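Local coordinates for protein heat-inducible transcription repressor HrcA (PDB 1STZ) that probably represses class I heat shock genes, including the grpE-dnaK-dnaJ and groELS operons, by binding DNA at their control elements, at residues A[150-155]-A[189-194]; A[193-198]-A[209-214]; A[201-206]-A[222-227]. All coordinates share one frame; numbering follows the deposited sequence.

Contact 1: A[150-155]-A[189-194]; sequences VMLIPV and RQLNFL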
loop_
_atom_site.group_PDB
_atom_site.type_symbol
_atom_site.label_atom_id
_atom_site.label_comp_id
_atom_site.label_asym_id
_atom_site.label_seq_id
_atom_site.Cartn_x
_atom_site.Cartn_y
_atom_site.Cartn_z
ATOM N N VAL A 150 32.868 -9.456 0.103
ATOM C CA VAL A 150 32.239 -10.503 -0.696
ATOM C C VAL A 150 31.809 -11.631 0.227
ATOM O O VAL A 150 32.628 -12.188 0.940
ATOM C CB VAL A 150 33.194 -11.069 -1.751
ATOM C CG1 VAL A 150 32.515 -12.173 -2.565
ATOM C CG2 VAL A 150 33.702 -9.962 -2.656
ATOM N N MET A 151 30.530 -11.965 0.197
ATOM C CA MET A 151 29.978 -13.016 1.041
ATOM C C MET A 151 29.613 -14.237 0.199
ATOM O O MET A 151 28.959 -14.102 -0.838
ATOM C CB MET A 151 28.731 -12.509 1.770
ATOM C CG MET A 151 28.968 -11.353 2.742
ATOM S SD MET A 151 28.263 -9.811 2.137
ATOM C CE MET A 151 29.457 -9.241 1.246
ATOM N N LEU A 152 30.085 -15.405 0.630
ATOM C CA LEU A 152 29.626 -16.706 0.143
ATOM C C LEU A 152 29.078 -17.530 1.304
ATOM O O LEU A 152 29.847 -18.152 2.014
ATOM C CB LEU A 152 30.779 -17.494 -0.455
ATOM C CG LEU A 152 31.416 -17.110 -1.778
ATOM C CD1 LEU A 152 32.436 -18.176 -2.117
ATOM C CD2 LEU A 152 30.412 -16.977 -2.902
ATOM N N ILE A 153 27.761 -17.557 1.481
ATOM C CA ILE A 153 27.132 -18.227 2.636
ATOM C C ILE A 153 26.502 -19.590 2.300
ATOM O O ILE A 153 25.483 -19.642 1.642
ATOM C CB ILE A 153 26.046 -17.293 3.207
ATOM C CG1 ILE A 153 26.679 -15.981 3.690
ATOM C CG2 ILE A 153 25.294 -17.965 4.336
ATOM C CD1 ILE A 153 26.437 -14.853 2.785
ATOM N N PRO A 154 27.075 -20.696 2.749
ATOM C CA PRO A 154 26.421 -21.996 2.536
ATOM C C PRO A 154 25.145 -22.142 3.379
ATOM O O PRO A 154 25.247 -22.172 4.602
ATOM C CB PRO A 154 27.481 -23.026 2.975
ATOM C CG PRO A 154 28.704 -22.246 3.352
ATOM C CD PRO A 154 28.350 -20.821 3.474
ATOM N N VAL A 155 23.978 -22.211 2.738
ATOM C CA VAL A 155 22.720 -22.440 3.458
ATOM C C VAL A 155 22.395 -23.922 3.593
ATOM O O VAL A 155 21.733 -24.312 4.544
ATOM C CB VAL A 155 21.523 -21.677 2.848
ATOM C CG1 VAL A 155 21.764 -20.180 2.922
ATOM C CG2 VAL A 155 21.227 -22.104 1.409
ATOM N N ARG A 189 37.625 -16.189 1.180
ATOM C CA ARG A 189 38.845 -15.458 1.460
ATOM C C ARG A 189 39.484 -15.024 0.156
ATOM O O ARG A 189 39.804 -13.855 -0.007
ATOM C CB ARG A 189 39.824 -16.286 2.277
ATOM C CG ARG A 189 39.478 -16.350 3.742
ATOM C CD ARG A 189 40.276 -17.399 4.467
ATOM N NE ARG A 189 39.814 -17.595 5.832
ATOM C CZ ARG A 189 39.853 -18.750 6.481
ATOM N NH1 ARG A 189 40.350 -19.849 5.917
ATOM N NH2 ARG A 189 39.398 -18.809 7.721
ATOM N N GLN A 190 39.647 -15.971 -0.764
ATOM C CA GLN A 190 40.209 -15.696 -2.088
ATOM C C GLN A 190 39.468 -14.560 -2.774
ATOM O O GLN A 190 40.094 -13.624 -3.268
ATOM C CB GLN A 190 40.160 -16.945 -2.972
ATOM C CG GLN A 190 40.921 -16.801 -4.274
ATOM C CD GLN A 190 40.929 -18.067 -5.110
ATOM O OE1 GLN A 190 39.892 -18.705 -5.301
ATOM N NE2 GLN A 190 42.091 -18.415 -5.634
ATOM N N LEU A 191 38.139 -14.641 -2.800
ATOM C CA LEU A 191 37.320 -13.619 -3.441
ATOM C C LEU A 191 37.536 -12.237 -2.805
ATOM O O LEU A 191 37.641 -11.236 -3.511
ATOM C CB LEU A 191 35.828 -14.000 -3.382
ATOM C CG LEU A 191 35.406 -15.214 -4.221
ATOM C CD1 LEU A 191 33.992 -15.649 -3.857
ATOM C CD2 LEU A 191 35.495 -14.895 -5.688
ATOM N N ASN A 192 37.625 -12.191 -1.478
ATOM C CA ASN A 192 37.841 -10.931 -0.763
ATOM C C ASN A 192 39.229 -10.308 -1.001
ATOM O O ASN A 192 39.352 -9.089 -1.100
ATOM C CB ASN A 192 37.563 -11.099 0.736
ATOM C CG ASN A 192 36.098 -10.884 1.070
ATOM O OD1 ASN A 192 35.602 -9.769 0.970
ATOM N ND2 ASN A 192 35.392 -11.956 1.427
ATOM N N PHE A 193 40.256 -11.143 -1.121
ATOM C CA PHE A 193 41.598 -10.672 -1.465
ATOM C C PHE A 193 41.604 -10.008 -2.827
ATOM O O PHE A 193 42.225 -8.970 -3.003
ATOM C CB PHE A 193 42.596 -11.832 -1.501
ATOM C CG PHE A 193 42.853 -12.468 -0.168
ATOM C CD1 PHE A 193 43.435 -13.734 -0.099
ATOM C CD2 PHE A 193 42.522 -11.816 1.026
ATOM C CE1 PHE A 193 43.677 -14.331 1.120
ATOM C CE2 PHE A 193 42.776 -12.415 2.251
ATOM C CZ PHE A 193 43.355 -13.666 2.297
ATOM N N LEU A 194 40.897 -10.618 -3.777
ATOM C CA LEU A 194 40.872 -10.174 -5.173
ATOM C C LEU A 194 39.985 -8.973 -5.432
ATOM O O LEU A 194 40.274 -8.165 -6.315
ATOM C CB LEU A 194 40.379 -11.312 -6.064
ATOM C CG LEU A 194 41.294 -12.530 -6.156
ATOM C CD1 LEU A 194 40.584 -13.673 -6.864
ATOM C CD2 LEU A 194 42.600 -12.172 -6.875
#
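Asn192 reaches from its helix to the backbone of Val150 and bonds to both the N and the O of that residue. The amide oxygen OD1 accepts a hydrogen bond from Val150 N at 2.9 Å, with the donor tilted 30° from the carbonyl plane. In return Asn192 ND2 donates one to Val150 O at 2.8 Å; it arrives in the carbonyl plane, on a lone pair, although the N-H is somewhat bent. Only a side chain with a donor and an acceptor next to each other can do this, and ND2 has a second partner in Glu188 O of its own helix, which fixes the rotation of the amide. Cutting this side chain back to an alanine would remove the amide and is likely to leave Val150 N and O without their mates on this edge, where no strand of the same chain lies alongside.

Below this polar grip the packing is close and apolar. Val150 places CG1 anti to its N (chi1 179°), where it meets Leu191 CB at 3.9 Å. The Leu191 and Leu152 side chains cross at about a right angle, CD1 to CD1 at 3.4 Å, tighter than usual for two methyls. Branched aliphatic residues suit this buried layer, which Leu217 and Ile220 of helix 215-224 and Phe162 of the neighbouring strand complete. The open side is the outer helix face, where Arg189, Gln190 and Phe193 are exposed; Asn192, partly exposed, stands at the border.

Helix 184-195 thus runs nearly antiparallel to strand 149-154, at 168° and 8.0 Å between the axes of the short segments: a helix lying along the edge of a three-stranded antiparallel sheet, its asparagine making the N-H and C=O bonds that a neighbouring strand would make.

Contact 2: A[193-198]-A[209-214]; sequences FLLRGR and ESLKGS
Ser210 and Leu194 form the outer part of this contact, while Leu211 fills the inner part against Leu194 and Leu195. The segment 209-214 begins in a 3-10 turn at Glu209, whose carbonyl takes a weak bond from Lys212 N. This turn sets the side chains of Ser210 and Leu211 on the flank that faces the end of helix 184-195.

At Ser210 the CB points toward the segment 193-198, and chi1 of 55° puts OG between the backbone N and the carbonyl carbon. The oxygen lies 3.1 Å from Leu194 CD2, a short approach for a hydroxyl and a methyl. A small residue with a short polar side chain suits this exposed margin, where OG and CB both lie against Leu194 CD2, the CB at 4.0 Å.

Leu211 is buried and straddles the pair. Its CD2 touches Leu194 CD1 at 4.2 Å, and its CD1 meets Leu195 CD2 at 4.1 Å, the Leu195 and Leu211 side chains crossing at about a right angle. With CG anti to the carbonyl carbon (chi1 -76°), the two methyls of Leu211 divide between the two leucines. Leu217 and Glu221 of helix 215-224 lie against the same residue.

Lys212 takes no part and makes a salt bridge with Glu221. After Gly213, Ser214 takes the N-cap position of helix 215-224, its OG bonded weakly to Leu217 N, where the loop passes into that helix.

Between the segments there are only methyl contacts and one hydroxyl approach. Such a joint relies on close fit and on the burial of methyls, most of all at Leu195 and Leu211, with the serine hydroxyl placed where the contact meets solvent.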
loop_
_atom_site.group_PDB
_atom_site.type_symbol
_atom_site.label_atom_id
_atom_site.label_comp_id
_atom_site.label_asym_id
_atom_site.label_seq_id
_atom_site.Cartn_x
_atom_site.Cartn_y
_atom_site.Cartn_z
ATOM N N PHE A 193 40.256 -11.143 -1.121
ATOM C CA PHE A 193 41.598 -10.672 -1.465
ATOM C C PHE A 193 41.604 -10.008 -2.827
ATOM O O PHE A 193 42.225 -8.970 -3.003
ATOM C CB PHE A 193 42.596 -11.832 -1.501
ATOM C CG PHE A 193 42.853 -12.468 -0.168
ATOM C CD1 PHE A 193 43.435 -13.734 -0.099
ATOM C CD2 PHE A 193 42.522 -11.816 1.026
ATOM C CE1 PHE A 193 43.677 -14.331 1.120
ATOM C CE2 PHE A 193 42.776 -12.415 2.251
ATOM C CZ PHE A 193 43.355 -13.666 2.297
ATOM N N LEU A 194 40.897 -10.618 -3.777
ATOM C CA LEU A 194 40.872 -10.174 -5.173
ATOM C C LEU A 194 39.985 -8.973 -5.432
ATOM O O LEU A 194 40.274 -8.165 -6.315
ATOM C CB LEU A 194 40.379 -11.312 -6.064
ATOM C CG LEU A 194 41.294 -12.530 -6.156
ATOM C CD1 LEU A 194 40.584 -13.673 -6.864
ATOM C CD2 LEU A 194 42.600 -12.172 -6.875
ATOM N N LEU A 195 38.894 -8.863 -4.681
ATOM C CA LEU A 195 37.815 -7.952 -5.029
ATOM C C LEU A 195 37.603 -6.788 -4.084
ATOM O O LEU A 195 37.069 -5.763 -4.489
ATOM C CB LEU A 195 36.513 -8.738 -5.141
ATOM C CG LEU A 195 36.440 -9.699 -6.322
ATOM C CD1 LEU A 195 35.136 -10.429 -6.273
ATOM C CD2 LEU A 195 36.578 -8.952 -7.639
ATOM N N ARG A 196 37.973 -6.962 -2.822
ATOM C CA ARG A 196 37.791 -5.943 -1.794
ATOM C C ARG A 196 38.664 -4.728 -2.077
ATOM O O ARG A 196 39.858 -4.867 -2.265
ATOM C CB ARG A 196 38.175 -6.544 -0.443
ATOM C CG ARG A 196 37.916 -5.693 0.761
ATOM C CD ARG A 196 38.230 -6.432 2.057
ATOM N NE ARG A 196 37.040 -7.047 2.649
ATOM C CZ ARG A 196 37.059 -7.825 3.728
ATOM N NH1 ARG A 196 38.205 -8.108 4.344
ATOM N NH2 ARG A 196 35.920 -8.319 4.201
ATOM N N GLY A 197 38.070 -3.541 -2.110
ATOM C CA GLY A 197 38.804 -2.335 -2.473
ATOM C C GLY A 197 38.747 -2.011 -3.960
ATOM O O GLY A 197 39.060 -0.895 -4.368
ATOM N N ARG A 198 38.334 -2.981 -4.769
ATOM C CA ARG A 198 38.170 -2.789 -6.205
ATOM C C ARG A 198 36.741 -2.391 -6.466
ATOM O O ARG A 198 35.865 -2.699 -5.669
ATOM C CB ARG A 198 38.511 -4.076 -6.934
ATOM C CG ARG A 198 39.796 -4.675 -6.425
ATOM C CD ARG A 198 40.842 -4.949 -7.447
ATOM N NE ARG A 198 41.071 -3.874 -8.408
ATOM C CZ ARG A 198 42.059 -3.908 -9.290
ATOM N NH1 ARG A 198 42.901 -4.930 -9.296
ATOM N NH2 ARG A 198 42.226 -2.921 -10.156
ATOM N N GLU A 209 41.974 -9.856 -13.933
ATOM C CA GLU A 209 42.272 -10.997 -14.805
ATOM C C GLU A 209 42.231 -12.337 -14.056
ATOM O O GLU A 209 41.859 -13.361 -14.631
ATOM C CB GLU A 209 43.643 -10.805 -15.502
ATOM C CG GLU A 209 43.740 -9.562 -16.396
ATOM C CD GLU A 209 44.890 -9.600 -17.410
ATOM O OE1 GLU A 209 44.963 -8.692 -18.274
ATOM O OE2 GLU A 209 45.726 -10.525 -17.358
ATOM N N SER A 210 42.586 -12.326 -12.773
ATOM C CA SER A 210 42.611 -13.551 -11.971
ATOM C C SER A 210 41.238 -14.202 -11.726
ATOM O O SER A 210 41.180 -15.322 -11.230
ATOM C CB SER A 210 43.303 -13.287 -10.631
ATOM O OG SER A 210 42.676 -12.214 -9.957
ATOM N N LEU A 211 40.138 -13.521 -12.060
ATOM C CA LEU A 211 38.805 -14.126 -11.917
ATOM C C LEU A 211 38.509 -15.287 -12.899
ATOM O O LEU A 211 37.588 -16.071 -12.661
ATOM C CB LEU A 211 37.700 -13.064 -12.003
ATOM C CG LEU A 211 37.475 -12.169 -10.776
ATOM C CD1 LEU A 211 36.246 -11.303 -10.982
ATOM C CD2 LEU A 211 37.346 -12.968 -9.490
ATOM N N LYS A 212 39.284 -15.419 -13.978
ATOM C CA LYS A 212 39.055 -16.493 -14.958
ATOM C C LYS A 212 39.875 -17.769 -14.686
ATOM O O LYS A 212 39.831 -18.712 -15.475
ATOM C CB LYS A 212 39.302 -15.976 -16.383
ATOM C CG LYS A 212 38.117 -15.228 -16.971
ATOM C CD LYS A 212 38.228 -15.030 -18.483
ATOM C CE LYS A 212 36.897 -14.539 -19.084
ATOM N NZ LYS A 212 36.324 -13.325 -18.413
ATOM N N GLY A 213 40.578 -17.810 -13.552
ATOM C CA GLY A 213 41.468 -18.913 -13.216
ATOM C C GLY A 213 40.799 -20.214 -12.794
ATOM O O GLY A 213 41.459 -21.248 -12.726
ATOM N N SER A 214 39.503 -20.162 -12.490
ATOM C CA SER A 214 38.716 -21.367 -12.192
ATOM C C SER A 214 37.249 -21.191 -12.619
ATOM O O SER A 214 36.818 -20.089 -12.958
ATOM C CB SER A 214 38.788 -21.705 -10.700
ATOM O OG SER A 214 37.900 -20.877 -9.961
#

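Contact 3: A[201-206]-A[222-227]; sequences GEVLMG and SLIGET
Leu204 and Gly225 bring their CA atoms to 5.0 Å from each other, where the last turn of helix 200-205 passes the end of helix 215-224. Val203 turns its CB toward the second helix. Its CG1, anti to the backbone N (chi1 180°), meets Ile224 CG2 at 3.6 Å, and the two beta-branched side chains cross at about a right angle. Both are buried; Leu195 touches both, so the pair joins the apolar layer under helix 184-195.

Two helix ends thus meet here. In Gly206 the positive phi of 89° and two bonds back into the last turn, the one to Glu202 O weak, make a Schellman motif; at these backbone angles a CB would press on the carbonyl O of Met205, so glycine fits. Gly225 is the first residue to leave the helical angles at the end of helix 215-224.

Leu204 CD2 lies only 3.5 Å from Gly225 CA, closer than usual for two carbons, and 3.7 Å from Gly225 O. With no side chain at Gly225, this methyl packs against bare main chain. Leu204 is largely exposed, and Thr142 lies beside it.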
loop_
_atom_site.group_PDB
_atom_site.type_symbol
_atom_site.label_atom_id
_atom_site.label_comp_id
_atom_site.label_asym_id
_atom_site.label_seq_id
_atom_site.Cartn_x
_atom_site.Cartn_y
_atom_site.Cartn_z
ATOM N N GLY A 201 32.949 -1.327 -11.448
ATOM C CA GLY A 201 33.406 -0.858 -12.760
ATOM C C GLY A 201 34.689 -1.526 -13.217
ATOM O O GLY A 201 34.857 -1.843 -14.385
ATOM N N GLU A 202 35.600 -1.765 -12.289
ATOM C CA GLU A 202 36.824 -2.483 -12.610
ATOM C C GLU A 202 36.567 -3.931 -13.025
ATOM O O GLU A 202 37.211 -4.425 -13.956
ATOM C CB GLU A 202 37.794 -2.429 -11.437
ATOM C CG GLU A 202 38.426 -1.058 -11.272
ATOM C CD GLU A 202 39.440 -1.012 -10.144
ATOM O OE1 GLU A 202 39.193 -1.636 -9.084
ATOM O OE2 GLU A 202 40.483 -0.346 -10.321
ATOM N N VAL A 203 35.635 -4.597 -12.332
ATOM C CA VAL A 203 35.227 -5.968 -12.676
ATOM C C VAL A 203 34.578 -6.018 -14.079
ATOM O O VAL A 203 34.897 -6.891 -14.883
ATOM C CB VAL A 203 34.263 -6.582 -11.602
ATOM C CG1 VAL A 203 33.856 -7.998 -11.992
ATOM C CG2 VAL A 203 34.922 -6.597 -10.222
ATOM N N LEU A 204 33.687 -5.072 -14.365
ATOM C CA LEU A 204 32.971 -5.023 -15.653
ATOM C C LEU A 204 33.919 -4.800 -16.837
ATOM O O LEU A 204 33.701 -5.322 -17.922
ATOM C CB LEU A 204 31.933 -3.907 -15.653
ATOM C CG LEU A 204 30.673 -4.146 -14.827
ATOM C CD1 LEU A 204 29.955 -2.817 -14.538
ATOM C CD2 LEU A 204 29.734 -5.092 -15.564
ATOM N N MET A 205 34.963 -4.017 -16.596
ATOM C CA MET A 205 35.964 -3.678 -17.594
ATOM C C MET A 205 36.947 -4.830 -17.856
ATOM O O MET A 205 37.636 -4.840 -18.869
ATOM C CB MET A 205 36.711 -2.425 -17.131
ATOM C CG MET A 205 37.308 -1.601 -18.234
ATOM S SD MET A 205 38.221 -0.201 -17.564
ATOM C CE MET A 205 36.926 0.684 -16.813
ATOM N N GLY A 206 37.001 -5.800 -16.953
ATOM C CA GLY A 206 37.860 -6.965 -17.108
ATOM C C GLY A 206 39.261 -6.794 -16.538
ATOM O O GLY A 206 40.171 -7.524 -16.918
ATOM N N SER A 222 30.701 -13.273 -13.759
ATOM C CA SER A 222 29.469 -13.034 -14.527
ATOM C C SER A 222 28.318 -12.506 -13.663
ATOM O O SER A 222 27.466 -11.766 -14.162
ATOM C CB SER A 222 29.036 -14.295 -15.285
ATOM O OG SER A 222 28.659 -15.340 -14.404
ATOM N N LEU A 223 28.292 -12.867 -12.376
ATOM C CA LEU A 223 27.243 -12.386 -11.470
ATOM C C LEU A 223 27.444 -10.917 -11.110
ATOM O O LEU A 223 26.494 -10.148 -11.109
ATOM C CB LEU A 223 27.169 -13.225 -10.189
ATOM C CG LEU A 223 26.726 -14.679 -10.372
ATOM C CD1 LEU A 223 26.814 -15.415 -9.041
ATOM C CD2 LEU A 223 25.308 -14.748 -10.959
ATOM N N ILE A 224 28.680 -10.542 -10.804
ATOM C CA ILE A 224 29.028 -9.151 -10.525
ATOM C C ILE A 224 28.913 -8.331 -11.801
ATOM O O ILE A 224 28.333 -7.237 -11.808
ATOM C CB ILE A 224 30.461 -9.047 -9.963
ATOM C CG1 ILE A 224 30.525 -9.686 -8.578
ATOM C CG2 ILE A 224 30.904 -7.578 -9.887
ATOM C CD1 ILE A 224 31.895 -10.033 -8.129
ATOM N N GLY A 225 29.467 -8.879 -12.880
ATOM C CA GLY A 225 29.438 -8.242 -14.181
ATOM C C GLY A 225 28.170 -8.535 -14.966
ATOM O O GLY A 225 28.178 -8.441 -16.191
ATOM N N GLU A 226 27.082 -8.882 -14.272
ATOM C CA GLU A 226 25.796 -9.121 -14.921
ATOM C C GLU A 226 25.422 -7.860 -15.693
ATOM O O GLU A 226 25.578 -6.752 -15.181
ATOM C CB GLU A 226 24.704 -9.489 -13.890
ATOM C CG GLU A 226 24.294 -8.363 -12.927
ATOM C CD GLU A 226 23.470 -8.836 -11.715
ATOM O OE1 GLU A 226 23.525 -10.045 -11.370
ATOM O OE2 GLU A 226 22.775 -7.991 -11.079
ATOM N N THR A 227 24.975 -8.027 -16.935
ATOM C CA THR A 227 24.450 -6.906 -17.702
ATOM C C THR A 227 23.304 -6.228 -16.951
ATOM O O THR A 227 22.229 -6.824 -16.770
ATOM C CB THR A 227 23.964 -7.363 -19.081
ATOM O OG1 THR A 227 25.093 -7.628 -19.933
ATOM C CG2 THR A 227 23.172 -6.236 -19.778
#

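In the fold
Leu195 links the three contacts. Its CD1 is 3.9 Å from Val150 CG2 of contact 1 and 3.8 Å from Ile224 CD1 of contact 3, while its CD2 lies 3.9 Å from Val203 CG2. The centres of contacts 1 and 2, and of 2 and 3, are about 11 Å apart; the centres of contacts 1 and 3 are about 16 Å apart, their nearest atoms about 6 Å, so these two do not touch. All lie far from the chain centre, contacts 1 and 2 about 35 Å and contact 3 about 26 Å, in the part inserted into the GAF-like domain. The second subunit packs near contacts 1 and 3, consistent with a role of this region in dimerization.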